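Local coordinates for protein separin (Saccharomyces cerevisiae, PDB 5U1T) that cleaves the cohesin subunit MCD1/SCC1 at the onset of anaphase as a caspase-like cysteine protease, and is held inactive by securin for most of the cell cycle, at residues 831-836 with 872-877; 838-843 with 850-855. All blocks are in the same frame, centred on the assembly; numbering follows the deposited sequence.

Contact 1: residues 831-836 with 872-877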
loop_
_atom_site.group_PDB
_atom_site.type_symbol
_atom_site.label_atom_id
_atom_site.label_comp_id
_atom_site.label_asym_id
_atom_site.label_seq_id
_atom_site.Cartn_x
_atom_site.Cartn_y
_atom_site.Cartn_z
ATOM N N ILE A 831 -5.987 -2.863 9.206
ATOM C CA ILE A 831 -4.646 -3.415 9.108
ATOM C C ILE A 831 -4.312 -4.196 10.370
ATOM O O ILE A 831 -3.788 -5.298 10.302
ATOM C CB ILE A 831 -3.593 -2.328 8.877
ATOM C CG1 ILE A 831 -3.895 -1.563 7.588
ATOM C CG2 ILE A 831 -2.216 -2.957 8.767
ATOM C CD1 ILE A 831 -3.760 -2.393 6.319
ATOM N N VAL A 832 -4.635 -3.621 11.520
ATOM C CA VAL A 832 -4.439 -4.290 12.790
ATOM C C VAL A 832 -5.214 -5.605 12.825
ATOM O O VAL A 832 -4.662 -6.641 13.209
ATOM C CB VAL A 832 -4.852 -3.378 13.955
ATOM C CG1 VAL A 832 -4.837 -4.124 15.270
ATOM C CG2 VAL A 832 -3.918 -2.189 14.020
ATOM N N TYR A 833 -6.475 -5.586 12.401
ATOM C CA TYR A 833 -7.252 -6.816 12.380
ATOM C C TYR A 833 -6.610 -7.871 11.481
ATOM O O TYR A 833 -6.339 -8.976 11.933
ATOM C CB TYR A 833 -8.698 -6.605 11.918
ATOM C CG TYR A 833 -9.376 -7.954 11.816
ATOM C CD1 TYR A 833 -9.609 -8.706 12.966
ATOM C CD2 TYR A 833 -9.689 -8.522 10.581
ATOM C CE1 TYR A 833 -10.165 -9.957 12.900
ATOM C CE2 TYR A 833 -10.244 -9.784 10.507
ATOM C CZ TYR A 833 -10.481 -10.496 11.673
ATOM O OH TYR A 833 -11.038 -11.757 11.631
ATOM N N ARG A 834 -6.384 -7.535 10.216
ATOM C CA ARG A 834 -5.858 -8.494 9.260
ATOM C C ARG A 834 -4.547 -9.105 9.726
ATOM O O ARG A 834 -4.320 -10.313 9.534
ATOM C CB ARG A 834 -5.650 -7.857 7.887
ATOM C CG ARG A 834 -6.904 -7.553 7.136
ATOM C CD ARG A 834 -7.804 -8.756 7.031
ATOM N NE ARG A 834 -9.047 -8.393 6.370
ATOM C CZ ARG A 834 -9.247 -8.473 5.055
ATOM N NH1 ARG A 834 -8.285 -8.929 4.267
ATOM N NH2 ARG A 834 -10.415 -8.108 4.527
ATOM N N CYS A 835 -3.694 -8.297 10.343
ATOM C CA CYS A 835 -2.419 -8.811 10.814
ATOM C C CYS A 835 -2.619 -9.772 11.982
ATOM O O CYS A 835 -1.968 -10.809 12.058
ATOM C CB CYS A 835 -1.492 -7.681 11.234
ATOM S SG CYS A 835 -0.770 -6.772 9.880
ATOM N N LEU A 836 -3.519 -9.422 12.893
ATOM C CA LEU A 836 -3.799 -10.302 14.014
ATOM C C LEU A 836 -4.447 -11.614 13.554
ATOM O O LEU A 836 -4.240 -12.654 14.182
ATOM C CB LEU A 836 -4.694 -9.605 15.038
ATOM C CG LEU A 836 -3.971 -8.561 15.894
ATOM C CD1 LEU A 836 -4.955 -7.830 16.807
ATOM C CD2 LEU A 836 -2.851 -9.218 16.683
ATOM N N ILE A 872 -17.093 -7.970 3.637
ATOM C CA ILE A 872 -17.427 -9.395 3.696
ATOM C C ILE A 872 -16.160 -10.248 3.849
ATOM O O ILE A 872 -16.182 -11.247 4.545
ATOM C CB ILE A 872 -18.242 -9.865 2.455
ATOM C CG1 ILE A 872 -18.676 -11.326 2.621
ATOM C CG2 ILE A 872 -17.459 -9.707 1.169
ATOM C CD1 ILE A 872 -19.361 -11.638 3.945
ATOM N N THR A 873 -15.057 -9.828 3.241
ATOM C CA THR A 873 -13.821 -10.578 3.343
ATOM C C THR A 873 -13.227 -10.525 4.770
ATOM O O THR A 873 -12.631 -11.509 5.210
ATOM C CB THR A 873 -12.778 -10.113 2.288
ATOM O OG1 THR A 873 -12.473 -8.733 2.458
ATOM C CG2 THR A 873 -13.308 -10.310 0.886
ATOM N N SER A 874 -13.403 -9.435 5.516
ATOM C CA SER A 874 -13.015 -9.456 6.927
ATOM C C SER A 874 -13.985 -10.258 7.792
ATOM O O SER A 874 -13.588 -10.807 8.817
ATOM C CB SER A 874 -12.916 -8.048 7.515
ATOM O OG SER A 874 -11.736 -7.394 7.127
ATOM N N LEU A 875 -15.257 -10.296 7.406
ATOM C CA LEU A 875 -16.282 -10.994 8.188
ATOM C C LEU A 875 -16.110 -12.510 8.090
ATOM O O LEU A 875 -16.176 -13.221 9.107
ATOM C CB LEU A 875 -17.688 -10.603 7.736
ATOM C CG LEU A 875 -18.813 -11.364 8.439
ATOM C CD1 LEU A 875 -18.924 -11.036 9.923
ATOM C CD2 LEU A 875 -20.132 -11.135 7.728
ATOM N N THR A 876 -15.893 -13.004 6.871
ATOM C CA THR A 876 -15.685 -14.430 6.681
ATOM C C THR A 876 -14.412 -14.870 7.409
ATOM O O THR A 876 -14.384 -15.951 8.001
ATOM C CB THR A 876 -15.620 -14.808 5.198
ATOM O OG1 THR A 876 -14.612 -14.040 4.541
ATOM C CG2 THR A 876 -16.968 -14.542 4.545
ATOM N N MET A 877 -13.384 -14.018 7.405
ATOM C CA MET A 877 -12.191 -14.310 8.187
ATOM C C MET A 877 -12.512 -14.391 9.673
ATOM O O MET A 877 -11.993 -15.245 10.386
ATOM C CB MET A 877 -11.109 -13.267 7.955
ATOM C CG MET A 877 -10.510 -13.306 6.572
ATOM S SD MET A 877 -9.219 -12.067 6.367
ATOM C CE MET A 877 -8.756 -12.427 4.675
#

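Contact 2: residues 838-843 with 850-855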
loop_
_atom_site.group_PDB
_atom_site.type_symbol
_atom_site.label_atom_id
_atom_site.label_comp_id
_atom_site.label_asym_id
_atom_site.label_seq_id
_atom_site.Cartn_x
_atom_site.Cartn_y
_atom_site.Cartn_z
ATOM N N PHE A 838 -3.848 -13.047 10.657
ATOM C CA PHE A 838 -2.734 -13.776 10.071
ATOM C C PHE A 838 -1.828 -14.392 11.136
ATOM O O PHE A 838 -1.508 -15.571 11.065
ATOM C CB PHE A 838 -1.919 -12.862 9.176
ATOM C CG PHE A 838 -0.785 -13.547 8.509
ATOM C CD1 PHE A 838 -0.974 -14.214 7.308
ATOM C CD2 PHE A 838 0.476 -13.541 9.082
ATOM C CE1 PHE A 838 0.071 -14.855 6.686
ATOM C CE2 PHE A 838 1.529 -14.185 8.471
ATOM C CZ PHE A 838 1.332 -14.839 7.271
ATOM N N LEU A 839 -1.412 -13.598 12.116
ATOM C CA LEU A 839 -0.522 -14.093 13.145
ATOM C C LEU A 839 -1.189 -15.242 13.903
ATOM O O LEU A 839 -0.542 -16.217 14.312
ATOM C CB LEU A 839 -0.116 -12.967 14.100
ATOM C CG LEU A 839 0.982 -12.053 13.547
ATOM C CD1 LEU A 839 1.235 -10.917 14.474
ATOM C CD2 LEU A 839 2.269 -12.820 13.340
ATOM N N HIS A 840 -2.500 -15.141 14.051
ATOM C CA HIS A 840 -3.217 -16.161 14.772
ATOM C C HIS A 840 -3.126 -17.490 14.024
ATOM O O HIS A 840 -2.849 -18.520 14.634
ATOM C CB HIS A 840 -4.658 -15.765 14.977
ATOM C CG HIS A 840 -5.506 -16.881 15.477
ATOM N ND1 HIS A 840 -6.286 -17.656 14.641
ATOM C CD2 HIS A 840 -5.679 -17.378 16.723
ATOM C CE1 HIS A 840 -6.921 -18.564 15.357
ATOM N NE2 HIS A 840 -6.569 -18.418 16.622
ATOM N N ARG A 841 -3.360 -17.467 12.712
ATOM C CA ARG A 841 -3.182 -18.661 11.893
ATOM C C ARG A 841 -1.744 -19.170 12.027
ATOM O O ARG A 841 -1.495 -20.372 12.091
ATOM C CB ARG A 841 -3.511 -18.386 10.422
ATOM C CG ARG A 841 -3.150 -19.528 9.455
ATOM C CD ARG A 841 -3.426 -19.127 7.989
ATOM N NE ARG A 841 -2.803 -19.992 6.980
ATOM C CZ ARG A 841 -3.318 -21.142 6.531
ATOM N NH1 ARG A 841 -2.659 -21.843 5.611
ATOM N NH2 ARG A 841 -4.480 -21.612 7.004
ATOM N N TYR A 842 -0.796 -18.247 12.087
ATOM C CA TYR A 842 0.591 -18.650 12.158
ATOM C C TYR A 842 0.874 -19.365 13.483
ATOM O O TYR A 842 1.628 -20.323 13.520
ATOM C CB TYR A 842 1.519 -17.443 11.985
ATOM C CG TYR A 842 2.944 -17.771 12.335
ATOM C CD1 TYR A 842 3.702 -18.596 11.512
ATOM C CD2 TYR A 842 3.523 -17.292 13.510
ATOM C CE1 TYR A 842 4.992 -18.916 11.832
ATOM C CE2 TYR A 842 4.807 -17.609 13.835
ATOM C CZ TYR A 842 5.538 -18.422 12.990
ATOM O OH TYR A 842 6.828 -18.748 13.298
ATOM N N TYR A 843 0.257 -18.898 14.562
ATOM C CA TYR A 843 0.489 -19.484 15.876
ATOM C C TYR A 843 -0.185 -20.831 15.955
ATOM O O TYR A 843 0.232 -21.696 16.719
ATOM C CB TYR A 843 0.009 -18.544 16.991
ATOM C CG TYR A 843 0.937 -17.366 17.133
ATOM C CD1 TYR A 843 2.310 -17.531 16.953
ATOM C CD2 TYR A 843 0.466 -16.088 17.405
ATOM C CE1 TYR A 843 3.185 -16.476 17.059
ATOM C CE2 TYR A 843 1.350 -15.012 17.516
ATOM C CZ TYR A 843 2.705 -15.222 17.339
ATOM O OH TYR A 843 3.606 -14.184 17.425
ATOM N N CYS A 850 -0.293 -20.736 23.349
ATOM C CA CYS A 850 -0.585 -19.599 24.230
ATOM C C CYS A 850 -0.792 -18.291 23.443
ATOM O O CYS A 850 -1.782 -17.584 23.638
ATOM C CB CYS A 850 0.536 -19.436 25.267
ATOM S SG CYS A 850 0.435 -17.932 26.339
ATOM N N LEU A 851 0.160 -17.968 22.569
ATOM C CA LEU A 851 0.048 -16.819 21.685
ATOM C C LEU A 851 -1.177 -16.958 20.797
ATOM O O LEU A 851 -1.846 -15.976 20.465
ATOM C CB LEU A 851 1.301 -16.668 20.830
ATOM C CG LEU A 851 2.478 -16.041 21.579
ATOM C CD1 LEU A 851 3.738 -16.036 20.729
ATOM C CD2 LEU A 851 2.114 -14.636 22.039
ATOM N N GLN A 852 -1.466 -18.194 20.425
ATOM C CA GLN A 852 -2.659 -18.526 19.659
ATOM C C GLN A 852 -3.958 -18.045 20.338
ATOM O O GLN A 852 -4.850 -17.487 19.693
ATOM C CB GLN A 852 -2.685 -20.033 19.448
ATOM C CG GLN A 852 -3.705 -20.515 18.503
ATOM C CD GLN A 852 -3.755 -22.026 18.479
ATOM O OE1 GLN A 852 -4.821 -22.617 18.274
ATOM N NE2 GLN A 852 -2.596 -22.664 18.677
ATOM N N ASN A 853 -4.052 -18.275 21.646
ATOM C CA ASN A 853 -5.169 -17.774 22.446
ATOM C C ASN A 853 -5.173 -16.267 22.560
ATOM O O ASN A 853 -6.207 -15.633 22.405
ATOM C CB ASN A 853 -5.131 -18.369 23.851
ATOM C CG ASN A 853 -5.349 -19.851 23.841
ATOM O OD1 ASN A 853 -6.050 -20.381 22.964
ATOM N ND2 ASN A 853 -4.736 -20.548 24.805
ATOM N N ILE A 854 -4.007 -15.704 22.863
ATOM C CA ILE A 854 -3.885 -14.274 23.029
ATOM C C ILE A 854 -4.219 -13.540 21.738
ATOM O O ILE A 854 -4.898 -12.516 21.783
ATOM C CB ILE A 854 -2.473 -13.879 23.497
ATOM C CG1 ILE A 854 -2.332 -14.123 25.007
ATOM C CG2 ILE A 854 -2.179 -12.427 23.143
ATOM C CD1 ILE A 854 -0.892 -14.094 25.508
ATOM N N THR A 855 -3.776 -14.047 20.589
ATOM C CA THR A 855 -4.000 -13.277 19.370
ATOM C C THR A 855 -5.379 -13.536 18.782
ATOM O O THR A 855 -5.866 -12.737 17.980
ATOM C CB THR A 855 -2.944 -13.538 18.293
ATOM O OG1 THR A 855 -2.991 -14.907 17.913
ATOM C CG2 THR A 855 -1.558 -13.205 18.804
#

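Contact 1: residues 831-836 with 872-877
Tyr-833 meets Ser-874 and Met-877 of helix 872-881; CG anti to the backbone N (chi1 175°) starts the ring toward that helix, CE2 lying 3.9 Å from Ser-874 O. OH lies 3.6 Å from Met-877 C, and Met-877 CB sits at the ring edge, near its plane. The same ring also meets that of Phe-863 on helix 849-863, planes at about 60°. Next, Arg-834 sends out a chain bent at chi2, and its guanidinium grips Ser-874 side-on. NE and NH2 both donate to Ser-874 OG, each at 3.0 Å, with the oxygen in the guanidinium plane. NH2 also makes a weak hydrogen bond to Thr-873 OG1. Over one face, offset toward the rim, lies Met-877 SD, 3.7 Å from Arg-834 NE; the two side chains cross at about a right angle. An alanine at Arg-834 would probably leave Ser-874 OG without its two cross-helix donors and Met-877 SD without the flat group it packs on. Both hydroxyls are also hydrogen-bonded to Asp-871, whose ion pair with Arg-834 is long and weak. The arginine charge therefore probably meets the carboxylate largely through the two hydroxyls, in a polar network clasping the beginning of helix 872-881.

Contact 2: residues 838-843 with 850-855
Tyr-843 and Leu-851 make the clearest apolar contact between these antiparallel helices, a CH-pi interaction. Leu-851 CB stands over one face of the ring, 3.6 Å from its centroid and 15° off the normal, while Leu-851 CD1 reaches CZ of Tyr-843 at 3.6 Å. Thr-855 CG2 approaches the same ring at its edge, 3.7 Å from Tyr-843 CE2, so the tyrosine is met on a face and at its rim. Nearer the backbones, Tyr-843 CB packs against Gln-852 CB.

No polar pair between the two segments is close enough and suitably placed for a hydrogen bond; Gln-852 NE2 stays 3.6 Å from Tyr-843 O. His-840 turns its ring edge to the partner helix, with Gln-852 O near the ring plane and 3.1 Å from His-840 CD2. Thr-855 OG1, set between its own backbone N and carbonyl carbon (chi1 62°), faces His-840 CA and CB. It donates to Leu-851 O at 3.0 Å, which satisfies the hydroxyl within its own helix.

Helices 829-845 and 849-863 thus form a tight helical hairpin, their local axes 8.4 Å apart at 156°. Elsewhere on the first of them, Leu-839 and Tyr-842 rest on helix 809-825, and Phe-838 stacks on Phe-797 of helix 782-805.

In the fold
Helix 829-845 is common to both contacts, whose centres lie 14 Å apart: its earlier part serves contact 1, its later part contact 2. In contact 2 the chain turns straight back into helix 849-863, and after a loop it starts helix 872-881, which returns roughly parallel to 829-845 (37°) in contact 1. The closer pairing is held by packing, without hydrogen bonds between its segments; the wider one, axes 11.2 Å apart, is bridged by Arg-834 and Met-877. Phe-863 ties the three helices together, touching both Tyr-833 and Leu-875. Both contacts belong to the helical part of separase, away from Cys-1497, the probable catalytic cysteine; contact 2 joins consecutive helices, contact 1 the first and third of three.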